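Local coordinates for protein minor fimbrium tip subunit Mfa3 (Porphyromonas gingivalis ATCC 33277, PDB 5NF4) that forms part of the tip of the minor fimbriae, the surface pili with which the bacterium builds biofilms and adheres to host cells and other oral bacteria, at residues Q228-Q233 and I257-K262; G251-A256 and Y318-N323. All coordinates share one frame; numbering follows the deposited sequence.

Both contacts hold the chain that runs out of strand 248-254. Contact 2 takes the end of that strand and the first loop residues and is buried; its centre lies about 6 Å from the centre of the chain. Contact 1 takes the loop that follows directly and sits at the surface; the centres of the two contacts are about 12 Å apart. Each turns on a glutamate carboxylate that receives a backbone N-H and pairs with a basic side chain, but contact 2 adds a single antiparallel bridge and apolar packing, whereas contact 1 has a lysine in place of the arginine and two bridging waters. They are joined where V258 N lies 3.1 Å from T319 OG1, a probable hydrogen bond.

Contact 1. Residues Q228-Q233 and I257-K262; sequences QSEPIQ and IVESTK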
loop_
_atom_site.group_PDB
_atom_site.type_symbol
_atom_site.label_atom_id
_atom_site.label_comp_id
_atom_site.label_asym_id
_atom_site.label_seq_id
_atom_site.Cartn_x
_atom_site.Cartn_y
_atom_site.Cartn_z
ATOM N N GLN A 228 1.088 -10.262 8.733
ATOM C CA GLN A 228 1.491 -10.536 10.112
ATOM C C GLN A 228 2.886 -11.179 10.195
ATOM O O GLN A 228 3.373 -11.433 11.292
ATOM C CB GLN A 228 0.471 -11.471 10.789
ATOM C CG GLN A 228 -0.985 -10.961 10.766
ATOM C CD GLN A 228 -1.982 -12.089 10.657
ATOM O OE1 GLN A 228 -2.334 -12.522 9.556
ATOM N NE2 GLN A 228 -2.433 -12.588 11.803
ATOM N N SER A 229 3.481 -11.473 9.040
ATOM C CA SER A 229 4.758 -12.203 8.952
ATOM C C SER A 229 5.682 -11.471 8.017
ATOM O O SER A 229 5.220 -10.806 7.101
ATOM C CB SER A 229 4.551 -13.624 8.391
ATOM O OG SER A 229 3.946 -14.493 9.342
ATOM N N GLU A 230 6.981 -11.697 8.203
ATOM C CA GLU A 230 7.977 -11.182 7.274
ATOM C C GLU A 230 7.811 -11.757 5.871
ATOM O O GLU A 230 7.268 -12.857 5.696
ATOM C CB GLU A 230 9.376 -11.505 7.783
ATOM C CG GLU A 230 9.764 -10.836 9.088
ATOM C CD GLU A 230 11.223 -11.007 9.413
ATOM O OE1 GLU A 230 11.868 -11.888 8.795
ATOM O OE2 GLU A 230 11.742 -10.244 10.251
ATOM N N PRO A 231 8.331 -11.036 4.862
ATOM C CA PRO A 231 8.287 -11.538 3.500
ATOM C C PRO A 231 8.999 -12.889 3.404
ATOM O O PRO A 231 9.939 -13.174 4.162
ATOM C CB PRO A 231 9.025 -10.455 2.693
ATOM C CG PRO A 231 8.904 -9.207 3.543
ATOM C CD PRO A 231 8.913 -9.690 4.952
ATOM N N ILE A 232 8.572 -13.698 2.446
ATOM C CA ILE A 232 9.246 -14.948 2.128
ATOM C C ILE A 232 10.158 -14.809 0.911
ATOM O O ILE A 232 11.177 -15.497 0.819
ATOM C CB ILE A 232 8.238 -16.096 1.889
ATOM C CG1 ILE A 232 7.235 -15.720 0.781
ATOM C CG2 ILE A 232 7.498 -16.403 3.226
ATOM C CD1 ILE A 232 6.414 -16.899 0.212
ATOM N N GLN A 233 9.800 -13.913 0.001
ATOM C CA GLN A 233 10.543 -13.700 -1.242
ATOM C C GLN A 233 10.748 -12.231 -1.591
ATOM O O GLN A 233 9.941 -11.389 -1.251
ATOM C CB GLN A 233 9.853 -14.426 -2.397
ATOM C CG GLN A 233 9.873 -15.965 -2.186
ATOM C CD GLN A 233 9.094 -16.753 -3.240
ATOM O OE1 GLN A 233 8.037 -16.327 -3.732
ATOM N NE2 GLN A 233 9.645 -17.911 -3.615
ATOM N N ILE A 257 6.728 -6.532 6.525
ATOM C CA ILE A 257 6.926 -6.635 7.966
ATOM C C ILE A 257 8.350 -7.038 8.284
ATOM O O ILE A 257 8.874 -7.979 7.706
ATOM C CB ILE A 257 5.997 -7.675 8.595
ATOM C CG1 ILE A 257 4.548 -7.412 8.202
ATOM C CG2 ILE A 257 6.181 -7.700 10.111
ATOM C CD1 ILE A 257 4.053 -6.018 8.492
ATOM N N VAL A 258 8.969 -6.333 9.230
ATOM C CA VAL A 258 10.270 -6.732 9.770
ATOM C C VAL A 258 10.167 -6.934 11.273
ATOM O O VAL A 258 9.700 -6.045 11.993
ATOM C CB VAL A 258 11.346 -5.672 9.480
ATOM C CG1 VAL A 258 12.739 -6.187 9.891
ATOM C CG2 VAL A 258 11.332 -5.282 7.982
ATOM N N GLU A 259 10.568 -8.107 11.748
ATOM C CA GLU A 259 10.504 -8.411 13.183
ATOM C C GLU A 259 11.310 -7.382 13.958
ATOM O O GLU A 259 12.399 -6.947 13.523
ATOM C CB GLU A 259 11.008 -9.848 13.454
ATOM C CG GLU A 259 10.009 -10.871 12.971
ATOM C CD GLU A 259 10.572 -12.277 12.857
ATOM O OE1 GLU A 259 11.679 -12.533 13.368
ATOM O OE2 GLU A 259 9.897 -13.124 12.243
ATOM N N SER A 260 10.798 -6.980 15.114
ATOM C CA SER A 260 11.422 -5.889 15.854
ATOM C C SER A 260 12.579 -6.374 16.720
ATOM O O SER A 260 13.157 -5.609 17.477
ATOM C CB SER A 260 10.367 -5.176 16.710
ATOM O OG SER A 260 9.822 -6.062 17.647
ATOM N N THR A 261 12.922 -7.648 16.589
ATOM C CA THR A 261 14.116 -8.198 17.198
ATOM C C THR A 261 15.341 -8.031 16.285
ATOM O O THR A 261 16.449 -8.326 16.699
ATOM C CB THR A 261 13.941 -9.673 17.480
ATOM O OG1 THR A 261 13.460 -10.304 16.295
ATOM C CG2 THR A 261 12.955 -9.898 18.617
ATOM N N LYS A 262 15.109 -7.598 15.049
ATOM C CA LYS A 262 16.163 -7.370 14.049
ATOM C C LYS A 262 16.517 -5.892 13.885
ATOM O O LYS A 262 15.694 -5.018 14.158
ATOM C CB LYS A 262 15.711 -7.924 12.688
ATOM C CG LYS A 262 15.474 -9.413 12.682
ATOM C CD LYS A 262 14.972 -9.925 11.358
ATOM C CE LYS A 262 14.750 -11.434 11.487
ATOM N NZ LYS A 262 14.152 -12.050 10.302
HETATM O O HOH W 1 5.645 -8.937 5.117
HETATM O O HOH W 2 7.703 -13.338 10.475
#
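The carboxylate oxygen OE2 of E230 takes two N-H donors from the facing loop: a nearly straight bond from E259 N (2.9 Å, 168°), through the anti lone pair, and a weak one from K262 NZ. The same K262 NZ meets the other oxygen, E230 OE1, at 2.7 Å on the syn side, a little out of the carboxylate plane. CG of E230 lies beside the backbone N (chi1 -65°), and from there the extended chain carries the carboxylate to the turn. The lysine, also extended, arrives from the opposite direction, and its aliphatic end runs close beside OE2. A type I beta turn from E259 to K262, with a backbone bond from K262 N to E259 O, brings the lysine back alongside E259. The contact thus ties the loop between strands 221-222 and 238-242 to the one that leaves strand 248-254, on the surface of this fimbrillin-superfamily protein.

E259 crosses E230 at about a right angle, and the two carboxylates stack with their planes 28° apart. Their nearest oxygens, E230 OE2 and E259 OE1, are 3.9 Å apart, a closeness that the lysine charge probably offsets; the pairing of K262 NZ with E259 OE1 is long, at 4.0 Å. One water accepts from E230 N and donates to E259 OE2. Nearer the first residues of 228-233 and 257-262, a second water links S229 O to I257 N. I257 O has no hydrogen-bonding partner in the model, although E230 CG and P231 CD crowd against it, and E230 CA makes a CA-H...O contact with it at 3.4 Å.

Contact 2. Residues G251-A256 and Y318-N323; sequences GYMPEA and YTVYRN
Just past the end of strand 248-254, A256 and V320 form a hydrogen-bonded antiparallel pair, a single beta bridge in which A256 N donates to V320 O and V320 N to A256 O, both over 2.9 Å. The bridge brings the connection leading into strand 324-332 against the exit of strand 248-254; both of these strands pair with the long strand 180-205 in the beta-rich fold of this fimbrillin-superfamily protein. CA-H...O contacts from E255 CA to V320 O and from T319 CA to A256 O flank the two bonds.

Beside the bridge, E255 sends its carboxylate to R322. The glutamate leaves its backbone with CG opposite the N (chi1 180°) and stays extended, so that CG passes V320 O and the carboxylate ends against both the backbone and the guanidinium group of the arginine. R322 NH2 donates to E255 OE2 over 3.0 Å at 171°. R322 NE bonds to E255 OE1 at 3.1 Å. This is a side-on, two-nitrogen grip, but the planes stand 67° apart: the acceptors lie in or near the guanidinium plane, whereas both nitrogens come from above the carboxylate. R322 N also donates to E255 OE1, from the same face of the carboxylate as NE, so that oxygen takes two N-H groups from one residue. N227 N holds OE2 as well, and R223 O accepts from R322 NH1, which gives this buried ion pair further backbone partners.

One methyl of V320, CG1, lies 4.0 Å from M253 CE; the two side chains cross at about a right angle. Within 318-323, T319 CG2 sits 3.4 Å above the plane of the Y321 ring, over its centre.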
loop_
_atom_site.group_PDB
_atom_site.type_symbol
_atom_site.label_atom_id
_atom_site.label_comp_id
_atom_site.label_asym_id
_atom_site.label_seq_id
_atom_site.Cartn_x
_atom_site.Cartn_y
_atom_site.Cartn_z
ATOM N N GLY A 251 9.640 5.509 -6.285
ATOM C CA GLY A 251 9.334 4.105 -6.455
ATOM C C GLY A 251 8.223 3.666 -5.506
ATOM O O GLY A 251 7.732 4.436 -4.658
ATOM N N TYR A 252 7.828 2.412 -5.639
ATOM C CA TYR A 252 6.791 1.845 -4.782
ATOM C C TYR A 252 7.160 0.436 -4.386
ATOM O O TYR A 252 7.892 -0.243 -5.089
ATOM C CB TYR A 252 5.420 1.844 -5.492
ATOM C CG TYR A 252 5.051 3.170 -6.096
ATOM C CD1 TYR A 252 5.494 3.532 -7.362
ATOM C CD2 TYR A 252 4.279 4.086 -5.396
ATOM C CE1 TYR A 252 5.154 4.736 -7.909
ATOM C CE2 TYR A 252 3.937 5.287 -5.953
ATOM C CZ TYR A 252 4.389 5.613 -7.202
ATOM O OH TYR A 252 4.080 6.823 -7.774
ATOM N N MET A 253 6.647 -0.018 -3.252
ATOM C CA MET A 253 6.903 -1.382 -2.857
ATOM C C MET A 253 5.791 -1.921 -1.963
ATOM O O MET A 253 5.120 -1.154 -1.255
ATOM C CB MET A 253 8.230 -1.526 -2.113
ATOM C CG MET A 253 8.363 -0.739 -0.848
ATOM S SD MET A 253 8.504 1.055 -1.062
ATOM C CE MET A 253 9.613 1.370 0.344
ATOM N N PRO A 254 5.625 -3.236 -1.985
ATOM C CA PRO A 254 4.591 -3.758 -1.090
ATOM C C PRO A 254 4.947 -3.602 0.382
ATOM O O PRO A 254 6.111 -3.497 0.757
ATOM C CB PRO A 254 4.508 -5.223 -1.467
ATOM C CG PRO A 254 5.152 -5.335 -2.811
ATOM C CD PRO A 254 6.245 -4.313 -2.777
ATOM N N GLU A 255 3.920 -3.577 1.215
ATOM C CA GLU A 255 4.102 -3.704 2.649
ATOM C C GLU A 255 5.088 -4.808 2.968
ATOM O O GLU A 255 5.058 -5.870 2.347
ATOM C CB GLU A 255 2.738 -3.983 3.304
ATOM C CG GLU A 255 2.766 -4.137 4.783
ATOM C CD GLU A 255 1.367 -4.204 5.299
ATOM O OE1 GLU A 255 0.781 -3.123 5.547
ATOM O OE2 GLU A 255 0.852 -5.337 5.388
ATOM N N ALA A 256 5.961 -4.555 3.933
ATOM C CA ALA A 256 6.949 -5.522 4.350
ATOM C C ALA A 256 7.125 -5.461 5.846
ATOM O O ALA A 256 7.578 -4.445 6.383
ATOM C CB ALA A 256 8.302 -5.273 3.635
ATOM N N TYR A 318 11.537 -1.278 11.142
ATOM C CA TYR A 318 11.846 -1.325 9.722
ATOM C C TYR A 318 10.675 -1.798 8.878
ATOM O O TYR A 318 10.795 -1.959 7.664
ATOM C CB TYR A 318 13.042 -2.236 9.464
ATOM C CG TYR A 318 14.322 -1.769 10.099
ATOM C CD1 TYR A 318 15.161 -0.860 9.434
ATOM C CD2 TYR A 318 14.706 -2.221 11.371
ATOM C CE1 TYR A 318 16.344 -0.436 9.994
ATOM C CE2 TYR A 318 15.894 -1.778 11.951
ATOM C CZ TYR A 318 16.718 -0.907 11.237
ATOM O OH TYR A 318 17.888 -0.441 11.775
ATOM N N THR A 319 9.526 -2.000 9.507
ATOM C CA THR A 319 8.378 -2.369 8.740
ATOM C C THR A 319 8.033 -1.233 7.781
ATOM O O THR A 319 8.058 -0.064 8.154
ATOM C CB THR A 319 7.191 -2.669 9.642
ATOM O OG1 THR A 319 7.437 -3.898 10.351
ATOM C CG2 THR A 319 5.853 -2.761 8.847
ATOM N N VAL A 320 7.724 -1.603 6.548
ATOM C CA VAL A 320 7.162 -0.691 5.567
ATOM C C VAL A 320 5.656 -0.957 5.526
ATOM O O VAL A 320 5.259 -2.050 5.185
ATOM C CB VAL A 320 7.777 -0.926 4.186
ATOM C CG1 VAL A 320 7.116 -0.066 3.099
ATOM C CG2 VAL A 320 9.305 -0.682 4.220
ATOM N N TYR A 321 4.842 0.038 5.845
ATOM C CA TYR A 321 3.387 -0.112 5.905
ATOM C C TYR A 321 2.684 0.289 4.604
ATOM O O TYR A 321 3.049 1.284 3.966
ATOM C CB TYR A 321 2.841 0.721 7.058
ATOM C CG TYR A 321 3.157 0.152 8.423
ATOM C CD1 TYR A 321 2.406 -0.897 8.953
ATOM C CD2 TYR A 321 4.207 0.644 9.174
ATOM C CE1 TYR A 321 2.706 -1.435 10.196
ATOM C CE2 TYR A 321 4.513 0.113 10.416
ATOM C CZ TYR A 321 3.749 -0.929 10.924
ATOM O OH TYR A 321 4.055 -1.452 12.155
ATOM N N ARG A 322 1.624 -0.439 4.244
ATOM C CA ARG A 322 0.873 -0.074 3.047
ATOM C C ARG A 322 0.308 1.341 3.125
ATOM O O ARG A 322 -0.070 1.821 4.198
ATOM C CB ARG A 322 -0.278 -1.047 2.819
ATOM C CG ARG A 322 -1.360 -0.967 3.883
ATOM C CD ARG A 322 -2.415 -2.090 3.747
ATOM N NE ARG A 322 -1.777 -3.396 3.865
ATOM C CZ ARG A 322 -2.002 -4.431 3.071
ATOM N NH1 ARG A 322 -2.933 -4.358 2.108
ATOM N NH2 ARG A 322 -1.283 -5.541 3.246
ATOM N N ASN A 323 0.221 1.982 1.972
ATOM C CA ASN A 323 -0.483 3.235 1.798
ATOM C C ASN A 323 0.121 4.366 2.631
ATOM O O ASN A 323 -0.549 5.338 2.950
ATOM C CB ASN A 323 -1.969 3.057 2.128
ATOM C CG ASN A 323 -2.877 3.947 1.267
ATOM O OD1 ASN A 323 -2.733 4.024 0.052
ATOM N ND2 ASN A 323 -3.819 4.617 1.911
#